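Local coordinates for glutathione transferase (Lolium rigidum, PDB 6ZB6), which probably conjugates glutathione to xenobiotics, herbicides among them, as a phi class transferase of a weedy grass, and binds the conjugate S-(p-nitrobenzyl)glutathione, at residues 43-46 with 47-51; 132-135 with 136-140; 177-180 with 181-184; 208-211 with 212-215. All coordinates share one frame; numbering follows the deposited sequence.

Contact 1: residues 43-46 with 47-51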
loop_
_atom_site.group_PDB
_atom_site.type_symbol
_atom_site.label_atom_id
_atom_site.label_comp_id
_atom_site.label_asym_id
_atom_site.label_seq_id
_atom_site.Cartn_x
_atom_site.Cartn_y
_atom_site.Cartn_z
ATOM N N SER A 43 10.153 -3.741 21.241
ATOM C CA SER A 43 9.911 -3.931 22.659
ATOM C C SER A 43 9.289 -5.307 22.920
ATOM O O SER A 43 8.638 -5.879 22.039
ATOM C CB SER A 43 8.980 -2.843 23.183
ATOM O OG SER A 43 7.647 -3.049 22.720
ATOM N N PRO A 44 9.470 -5.859 24.126
ATOM C CA PRO A 44 8.834 -7.158 24.420
ATOM C C PRO A 44 7.337 -7.130 24.176
ATOM O O PRO A 44 6.783 -8.064 23.580
ATOM C CB PRO A 44 9.175 -7.392 25.904
ATOM C CG PRO A 44 10.429 -6.604 26.137
ATOM C CD PRO A 44 10.293 -5.375 25.249
ATOM N N GLU A 45 6.679 -6.042 24.581
ATOM C CA GLU A 45 5.242 -5.903 24.360
ATOM C C GLU A 45 4.878 -6.021 22.881
ATOM O O GLU A 45 3.922 -6.715 22.523
ATOM C CB GLU A 45 4.763 -4.569 24.924
ATOM C CG GLU A 45 3.299 -4.280 24.655
ATOM C CD GLU A 45 2.902 -2.869 25.060
ATOM O OE1 GLU A 45 3.809 -2.070 25.387
ATOM O OE2 GLU A 45 1.687 -2.571 25.064
ATOM N N HIS A 46 5.614 -5.339 21.998
ATOM C CA HIS A 46 5.224 -5.392 20.593
ATOM C C HIS A 46 5.623 -6.708 19.935
ATOM O O HIS A 46 4.925 -7.176 19.029
ATOM C CB HIS A 46 5.815 -4.223 19.792
ATOM C CG HIS A 46 5.297 -4.168 18.388
ATOM N ND1 HIS A 46 3.987 -3.852 18.097
ATOM C CD2 HIS A 46 5.888 -4.452 17.200
ATOM C CE1 HIS A 46 3.800 -3.916 16.791
ATOM N NE2 HIS A 46 4.938 -4.282 16.223
ATOM N N LEU A 47 6.728 -7.315 20.371
ATOM C CA LEU A 47 7.109 -8.625 19.854
ATOM C C LEU A 47 6.035 -9.673 20.126
ATOM O O LEU A 47 5.943 -10.671 19.403
ATOM C CB LEU A 47 8.439 -9.054 20.467
ATOM C CG LEU A 47 9.628 -8.205 20.013
ATOM C CD1 LEU A 47 10.914 -8.597 20.735
ATOM C CD2 LEU A 47 9.787 -8.341 18.521
ATOM N N ALA A 48 5.213 -9.461 21.152
ATOM C CA ALA A 48 4.109 -10.372 21.426
ATOM C C ALA A 48 2.950 -10.171 20.461
ATOM O O ALA A 48 2.060 -11.025 20.386
ATOM C CB ALA A 48 3.641 -10.190 22.870
ATOM N N ARG A 49 2.940 -9.055 19.733
ATOM C CA ARG A 49 1.987 -8.774 18.666
ATOM C C ARG A 49 2.538 -9.150 17.294
ATOM O O ARG A 49 1.833 -9.756 16.486
ATOM C CB ARG A 49 1.615 -7.288 18.684
ATOM C CG ARG A 49 1.028 -6.848 20.002
ATOM C CD ARG A 49 0.616 -5.382 19.994
ATOM N NE ARG A 49 -0.291 -5.129 21.112
ATOM C CZ ARG A 49 -0.043 -4.279 22.105
ATOM N NH1 ARG A 49 1.085 -3.573 22.115
ATOM N NH2 ARG A 49 -0.931 -4.126 23.079
ATOM N N ASN A 50 3.774 -8.767 17.001
ATOM C CA ASN A 50 4.436 -9.155 15.758
ATOM C C ASN A 50 5.803 -9.676 16.152
ATOM O O ASN A 50 6.677 -8.870 16.528
ATOM C CB ASN A 50 4.566 -8.001 14.763
ATOM C CG ASN A 50 5.240 -8.429 13.455
ATOM O OD1 ASN A 50 5.955 -9.429 13.406
ATOM N ND2 ASN A 50 4.980 -7.687 12.384
ATOM N N PRO A 51 6.038 -10.990 16.073
ATOM C CA PRO A 51 7.280 -11.552 16.629
ATOM C C PRO A 51 8.507 -11.191 15.826
ATOM O O PRO A 51 9.625 -11.390 16.313
ATOM C CB PRO A 51 7.013 -13.072 16.624
ATOM C CG PRO A 51 6.019 -13.278 15.496
ATOM C CD PRO A 51 5.220 -11.992 15.363
#
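Glu45 and Arg49, one helical turn apart, form the salt bridge of this short stretch: Glu45 OE2 takes a bond from Arg49 NH1 at 3.2 Å. The two side chains run alongside each other, pointing the same way, but their flat ends are twisted by 47°. NH1 meets OE2 from above the carboxylate plane, whereas the carboxylate oxygen sits near the edge of the guanidinium. The Glu45 chain reaches this place fully extended, with CG anti to the backbone N (chi1 176°).

Backbone bonds carry the rest of the polar work. Leu47 N donates to Ser43 O at 2.9 Å, and Ala48 N to Pro44 O at 3.2 Å. His46 O is gripped twice, by Arg49 N from above the carbonyl plane and by Asn50 N nearly along the C=O axis, each at 2.8 Å. The stretch is the small helix 44-47 of the thioredoxin-like N-terminal domain, together with the loop that leads on to strand 57-60. Ser43 is its N-cap: OG accepts from His46 N at 3.1 Å and is also bonded to Glu40 O.

Packing centres on the buried His46 ring. Arg49 CD lies 4.2 Å from ND1 of His46, and Asn50 CB 4.0 Å from NE2 of His46, both oblique to the ring. Beyond the stretch, His46 NE2 is hydrogen-bonded to Gln54 O and the ring touches Phe7 and Ala57 of the sheet. Asn50 OD1 accepts from Phe52 N, and the Asn50 side chain lies about 6 Å from the bound S-(p-nitrobenzyl)glutathione.

Contact 2: residues 132-135 with 136-140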
loop_
_atom_site.group_PDB
_atom_site.type_symbol
_atom_site.label_atom_id
_atom_site.label_comp_id
_atom_site.label_asym_id
_atom_site.label_seq_id
_atom_site.Cartn_x
_atom_site.Cartn_y
_atom_site.Cartn_z
ATOM N N ASP A 132 21.637 6.550 -2.749
ATOM C CA ASP A 132 22.523 5.820 -3.649
ATOM C C ASP A 132 21.928 5.905 -5.051
ATOM O O ASP A 132 21.029 5.140 -5.403
ATOM C CB ASP A 132 22.682 4.374 -3.190
ATOM C CG ASP A 132 23.729 3.633 -3.984
ATOM O OD1 ASP A 132 24.125 4.155 -5.041
ATOM O OD2 ASP A 132 24.154 2.538 -3.554
ATOM N N GLU A 133 22.438 6.832 -5.865
ATOM C CA GLU A 133 21.844 7.051 -7.179
ATOM C C GLU A 133 22.036 5.868 -8.128
ATOM O O GLU A 133 21.303 5.766 -9.117
ATOM C CB GLU A 133 22.407 8.324 -7.820
ATOM C CG GLU A 133 22.133 9.607 -7.037
ATOM C CD GLU A 133 20.671 10.057 -7.080
ATOM O OE1 GLU A 133 19.852 9.436 -7.798
ATOM O OE2 GLU A 133 20.341 11.037 -6.378
ATOM N N LYS A 134 22.989 4.971 -7.870
ATOM C CA LYS A 134 23.108 3.825 -8.764
ATOM C C LYS A 134 22.025 2.789 -8.471
ATOM O O LYS A 134 21.515 2.148 -9.397
ATOM C CB LYS A 134 24.506 3.206 -8.692
ATOM C CG LYS A 134 24.881 2.559 -7.374
ATOM C CD LYS A 134 25.770 1.334 -7.556
ATOM C CE LYS A 134 26.357 0.892 -6.215
ATOM N NZ LYS A 134 25.353 0.955 -5.116
ATOM N N VAL A 135 21.636 2.628 -7.201
ATOM C CA VAL A 135 20.468 1.805 -6.890
ATOM C C VAL A 135 19.224 2.408 -7.534
ATOM O O VAL A 135 18.380 1.691 -8.084
ATOM C CB VAL A 135 20.286 1.651 -5.363
ATOM C CG1 VAL A 135 19.039 0.826 -5.064
ATOM C CG2 VAL A 135 21.509 1.015 -4.707
ATOM N N VAL A 136 19.101 3.735 -7.484
ATOM C CA VAL A 136 17.956 4.408 -8.087
ATOM C C VAL A 136 17.926 4.160 -9.590
ATOM O O VAL A 136 16.891 3.778 -10.153
ATOM C CB VAL A 136 17.992 5.910 -7.762
ATOM C CG1 VAL A 136 16.991 6.685 -8.632
ATOM C CG2 VAL A 136 17.719 6.121 -6.292
ATOM N N ALA A 137 19.068 4.355 -10.257
ATOM C CA ALA A 137 19.121 4.192 -11.708
ATOM C C ALA A 137 18.766 2.771 -12.117
ATOM O O ALA A 137 17.999 2.562 -13.064
ATOM C CB ALA A 137 20.507 4.572 -12.233
ATOM N N GLU A 138 19.302 1.781 -11.406
ATOM C CA GLU A 138 19.008 0.393 -11.744
ATOM C C GLU A 138 17.545 0.064 -11.493
ATOM O O GLU A 138 16.928 -0.660 -12.282
ATOM C CB GLU A 138 19.910 -0.540 -10.950
ATOM C CG GLU A 138 21.334 -0.559 -11.458
ATOM C CD GLU A 138 22.267 -1.277 -10.513
ATOM O OE1 GLU A 138 22.879 -2.281 -10.933
ATOM O OE2 GLU A 138 22.381 -0.839 -9.348
ATOM N N SER A 139 16.969 0.602 -10.413
ATOM C CA SER A 139 15.565 0.330 -10.107
ATOM C C SER A 139 14.635 1.007 -11.102
ATOM O O SER A 139 13.586 0.454 -11.452
ATOM C CB SER A 139 15.227 0.786 -8.690
ATOM O OG SER A 139 15.825 -0.061 -7.734
ATOM N N LEU A 140 14.989 2.217 -11.549
ATOM C CA LEU A 140 14.142 2.922 -12.499
ATOM C C LEU A 140 14.035 2.161 -13.811
ATOM O O LEU A 140 12.956 2.099 -14.414
ATOM C CB LEU A 140 14.676 4.337 -12.745
ATOM C CG LEU A 140 14.157 5.368 -11.752
ATOM C CD1 LEU A 140 15.005 6.637 -11.820
ATOM C CD2 LEU A 140 12.681 5.673 -12.031
#
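Glu133 bends its carboxylate forward along Val136, OE1 coming to 4.0 Å from CB of Val136. A bend at chi2 (-72°) turns the acid along the flank of the valine, and the two side chains point the same way. The other branch of Val136, CG2, rests 3.6 Å from Asp132 O.

These are the N-cap, Asp132, and the first two turns of helix 133-156. OD1 of Asp132 accepts from Lys134 N at 3.2 Å, from above the carboxylate plane. The Lys134 chain curls back until NZ meets OD2 of Asp132 on the syn side in a salt bridge; the modelled 2.5 Å between NZ and OD2 is shorter than usual, so its exact length is doubtful. One carboxylate thus serves both a backbone N-H and an ammonium group.

Regular i to i+4 bonds then set in, from Val136 N to Asp132 O, Ala137 N to Glu133 O and Glu138 N to Lys134 O. At the next step Val135 O receives Ser139 N at 2.9 Å. OG of Ser139 also lies 3.1 Å from Val135 O. The extended Glu138 chain runs past Lys134 O, its carboxylate and the Lys134 ammonium not in contact.

Val136, Ser139 and Leu140 form the inner side of these turns: Val136 leans on Gln119, and Ser139 and Leu140 on Ile116, all of helix 92-127, while Val136 and Leu140 also touch His184 in the loop after helix 173-179.

Contact 3: residues 177-180 with 181-184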
loop_
_atom_site.group_PDB
_atom_site.type_symbol
_atom_site.label_atom_id
_atom_site.label_comp_id
_atom_site.label_asym_id
_atom_site.label_seq_id
_atom_site.Cartn_x
_atom_site.Cartn_y
_atom_site.Cartn_z
ATOM N N PHE A 177 2.147 6.133 -3.662
ATOM C CA PHE A 177 1.902 7.448 -3.083
ATOM C C PHE A 177 3.207 8.163 -2.742
ATOM O O PHE A 177 3.402 9.332 -3.099
ATOM C CB PHE A 177 1.030 7.321 -1.835
ATOM C CG PHE A 177 0.777 8.635 -1.161
ATOM C CD1 PHE A 177 -0.041 9.579 -1.756
ATOM C CD2 PHE A 177 1.391 8.942 0.040
ATOM C CE1 PHE A 177 -0.265 10.806 -1.150
ATOM C CE2 PHE A 177 1.168 10.163 0.651
ATOM C CZ PHE A 177 0.335 11.092 0.055
ATOM N N TYR A 178 4.119 7.468 -2.058
ATOM C CA TYR A 178 5.388 8.075 -1.668
ATOM C C TYR A 178 6.320 8.253 -2.858
ATOM O O TYR A 178 7.080 9.234 -2.907
ATOM C CB TYR A 178 6.064 7.244 -0.576
ATOM C CG TYR A 178 5.484 7.493 0.803
ATOM C CD1 TYR A 178 5.283 8.787 1.266
ATOM C CD2 TYR A 178 5.140 6.437 1.644
ATOM C CE1 TYR A 178 4.749 9.033 2.518
ATOM C CE2 TYR A 178 4.604 6.669 2.908
ATOM C CZ TYR A 178 4.411 7.974 3.342
ATOM O OH TYR A 178 3.873 8.231 4.599
ATOM N N PHE A 179 6.272 7.334 -3.826
ATOM C CA PHE A 179 7.020 7.531 -5.069
ATOM C C PHE A 179 6.677 8.876 -5.707
ATOM O O PHE A 179 7.556 9.562 -6.253
ATOM C CB PHE A 179 6.730 6.376 -6.040
ATOM C CG PHE A 179 7.435 6.502 -7.374
ATOM C CD1 PHE A 179 8.722 6.003 -7.545
ATOM C CD2 PHE A 179 6.806 7.106 -8.454
ATOM C CE1 PHE A 179 9.369 6.113 -8.771
ATOM C CE2 PHE A 179 7.455 7.231 -9.692
ATOM C CZ PHE A 179 8.741 6.733 -9.845
ATOM N N MET A 180 5.404 9.283 -5.632
ATOM C CA MET A 180 4.990 10.568 -6.191
ATOM C C MET A 180 5.601 11.752 -5.459
ATOM O O MET A 180 5.470 12.887 -5.936
ATOM C CB MET A 180 3.461 10.693 -6.187
ATOM C CG MET A 180 2.746 9.700 -7.106
ATOM S SD MET A 180 3.426 9.697 -8.785
ATOM C CE MET A 180 2.957 8.070 -9.364
ATOM N N ALA A 181 6.273 11.522 -4.333
ATOM C CA ALA A 181 7.008 12.568 -3.642
ATOM C C ALA A 181 8.496 12.554 -3.954
ATOM O O ALA A 181 9.235 13.390 -3.423
ATOM C CB ALA A 181 6.799 12.456 -2.131
ATOM N N THR A 182 8.956 11.641 -4.795
ATOM C CA THR A 182 10.368 11.577 -5.144
ATOM C C THR A 182 10.638 12.436 -6.367
ATOM O O THR A 182 9.711 12.909 -7.026
ATOM C CB THR A 182 10.771 10.138 -5.415
ATOM O OG1 THR A 182 10.232 9.743 -6.682
ATOM C CG2 THR A 182 10.275 9.193 -4.267
ATOM N N PRO A 183 11.909 12.625 -6.728
ATOM C CA PRO A 183 12.213 13.354 -7.972
ATOM C C PRO A 183 11.696 12.675 -9.228
ATOM O O PRO A 183 11.753 13.283 -10.306
ATOM C CB PRO A 183 13.747 13.422 -7.973
ATOM C CG PRO A 183 14.117 13.385 -6.527
ATOM C CD PRO A 183 13.131 12.399 -5.928
ATOM N N HIS A 184 11.173 11.454 -9.132
ATOM C CA HIS A 184 10.792 10.675 -10.301
ATOM C C HIS A 184 9.283 10.607 -10.482
ATOM O O HIS A 184 8.790 9.778 -11.253
ATOM C CB HIS A 184 11.412 9.282 -10.193
ATOM C CG HIS A 184 12.883 9.336 -9.945
ATOM N ND1 HIS A 184 13.776 9.792 -10.893
ATOM C CD2 HIS A 184 13.611 9.076 -8.835
ATOM C CE1 HIS A 184 14.996 9.771 -10.388
ATOM N NE2 HIS A 184 14.924 9.340 -9.142
#
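Phe179 O is gripped by two donors of Thr182: the hydroxyl OG1 at 2.7 Å, in the carbonyl plane on a lone pair, and the backbone N at 2.9 Å, from above that plane. The backbone bond closes a type I beta turn from Phe179 to Thr182, and the hydroxyl reinforces it, in the region where helix 173-179 of the C-terminal domain leads into the following loop. One residue earlier, Ala181 N donates to Tyr178 O at 2.8 Å.

OG1 of Thr182 has a second task. It accepts from His184 N at 3.1 Å, making an ST turn, so one hydroxyl joins this turn to His184. With chi1 at 74°, OG1 lies between the backbone N and the carbonyl carbon, facing Phe179 O, and CG2 packs against Tyr178 O.

The Phe179 ring lies against this turn, with Thr182 OG1 over one face, offset toward its rim. Leu113 and Ile116 of helix 92-127 and Leu143 of helix 133-156 also touch this ring. The end of the Tyr178 side chain leads away from the turn, its OH bonded to Met11 O. At the far end of the Phe179 ring, CZ meets CB of His184 at 3.7 Å, and CE2 lies 3.3 Å from His184 O.

Contact 4: residues 208-211 with 212-215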
loop_
_atom_site.group_PDB
_atom_site.type_symbol
_atom_site.label_atom_id
_atom_site.label_comp_id
_atom_site.label_asym_id
_atom_site.label_seq_id
_atom_site.Cartn_x
_atom_site.Cartn_y
_atom_site.Cartn_z
ATOM N N LYS A 208 -8.248 9.175 -0.549
ATOM C CA LYS A 208 -8.054 10.581 -0.204
ATOM C C LYS A 208 -7.864 10.748 1.291
ATOM O O LYS A 208 -7.010 11.528 1.739
ATOM C CB LYS A 208 -9.242 11.414 -0.675
ATOM C CG LYS A 208 -9.122 11.876 -2.102
ATOM C CD LYS A 208 -10.486 12.047 -2.731
ATOM C CE LYS A 208 -10.678 13.457 -3.244
ATOM N NZ LYS A 208 -11.949 13.571 -4.004
ATOM N N LYS A 209 -8.638 10.005 2.076
ATOM C CA LYS A 209 -8.598 10.171 3.520
ATOM C C LYS A 209 -7.264 9.709 4.091
ATOM O O LYS A 209 -6.648 10.418 4.892
ATOM C CB LYS A 209 -9.761 9.420 4.158
ATOM C CG LYS A 209 -9.792 9.496 5.677
ATOM C CD LYS A 209 -11.186 9.233 6.197
ATOM C CE LYS A 209 -11.198 9.092 7.706
ATOM N NZ LYS A 209 -12.576 8.794 8.186
ATOM N N ILE A 210 -6.796 8.522 3.692
ATOM C CA ILE A 210 -5.580 7.987 4.296
ATOM C C ILE A 210 -4.356 8.757 3.808
ATOM O O ILE A 210 -3.422 9.014 4.578
ATOM C CB ILE A 210 -5.462 6.475 4.023
ATOM C CG1 ILE A 210 -6.622 5.734 4.696
ATOM C CG2 ILE A 210 -4.127 5.937 4.520
ATOM C CD1 ILE A 210 -6.870 6.161 6.146
ATOM N N SER A 211 -4.338 9.157 2.535
ATOM C CA SER A 211 -3.162 9.880 2.056
ATOM C C SER A 211 -3.000 11.209 2.792
ATOM O O SER A 211 -1.872 11.673 3.001
ATOM C CB SER A 211 -3.236 10.083 0.537
ATOM O OG SER A 211 -4.380 10.819 0.152
ATOM N N ALA A 212 -4.110 11.800 3.248
ATOM C CA ALA A 212 -4.043 13.025 4.039
ATOM C C ALA A 212 -3.471 12.784 5.432
ATOM O O ALA A 212 -2.960 13.715 6.057
ATOM C CB ALA A 212 -5.429 13.657 4.154
ATOM N N THR A 213 -3.565 11.566 5.954
ATOM C CA THR A 213 -2.978 11.289 7.257
ATOM C C THR A 213 -1.528 10.843 7.160
ATOM O O THR A 213 -0.828 10.835 8.176
ATOM C CB THR A 213 -3.783 10.225 8.014
ATOM O OG1 THR A 213 -3.503 8.934 7.463
ATOM C CG2 THR A 213 -5.266 10.500 7.915
ATOM N N MET A 214 -1.067 10.469 5.970
ATOM C CA MET A 214 0.341 10.144 5.779
ATOM C C MET A 214 1.195 11.395 5.596
ATOM O O MET A 214 2.351 11.411 6.031
ATOM C CB MET A 214 0.491 9.205 4.580
ATOM C CG MET A 214 -0.376 7.950 4.677
ATOM S SD MET A 214 -0.542 7.098 3.105
ATOM C CE MET A 214 1.159 6.619 2.836
ATOM N N VAL A 215 0.623 12.443 4.998
ATOM C CA VAL A 215 1.231 13.739 4.652
ATOM C C VAL A 215 2.708 13.658 4.266
ATOM O O VAL A 215 3.581 13.547 5.139
ATOM C CB VAL A 215 1.032 14.781 5.773
ATOM C CG1 VAL A 215 -0.389 15.318 5.755
ATOM C CG2 VAL A 215 1.381 14.235 7.160
#
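Ala212 N bonds to Lys208 O at 3.3 Å near the end of helix 205-214, with a weak second link to Lys209 O, and the Ala212 methyl lies close to both carbonyl oxygens. Ser211 OG is hydrogen-bonded to Ile207 O in the turn before, while Ser211 O accepts from Val215 N.

Ile210, just before them, supplies a carbonyl that takes three donors: Thr213 N, Thr213 OG1 and Met214 N. The hydroxyl, 2.9 Å from Ile210 O, arrives in the carbonyl plane on a lone pair, whereas Thr213 N comes from well above that plane. A chi1 of 76° brings OG1 back to Ile210 O, and CG2 of Thr213 then falls 3.3 Å from Lys209 O.

On the buried side Ile210 and Met214 touch through CG2 of Ile210 and SD of Met214, 4.0 Å apart. CG of Met214 also passes 3.2 Å from Ile210 O. Ile210 faces Leu19 and Val20 of helix 13-24; Met214 reaches Phe177 and Tyr178 of helix 173-179.

Val215, poorly ordered and with positive phi, leaves the helix, though its N still makes an i to i+4 bond to Ser211 O. The mixture of i to i+3 and i to i+4 bonds at Ile210 O is consistent with some 3-10 character in the last turn, and the Thr213 hydroxyl gives that carbonyl a side-chain donor besides its two backbone ones.

In the fold
Contact 1 stands apart, at the edge of the N-terminal thioredoxin-like domain, with nearest atoms about 17 Å from contacts 3 and 4; it alone of the four has a salt bridge between its two segments. Contacts 2 and 4 are helix turns with one buried side and an exposed one, the first at a helix start with a charged cap, the second at a helix end where a hydroxyl grips a carbonyl. Contact 3 has no exposed touching residue and links them: His184 packs on Val136 and Leu140 of contact 2, while Phe177 and Tyr178 meet Ser211 and Met214 of contact 4. Threonine hydroxyls bond to backbone carbonyls in both contacts 3 and 4.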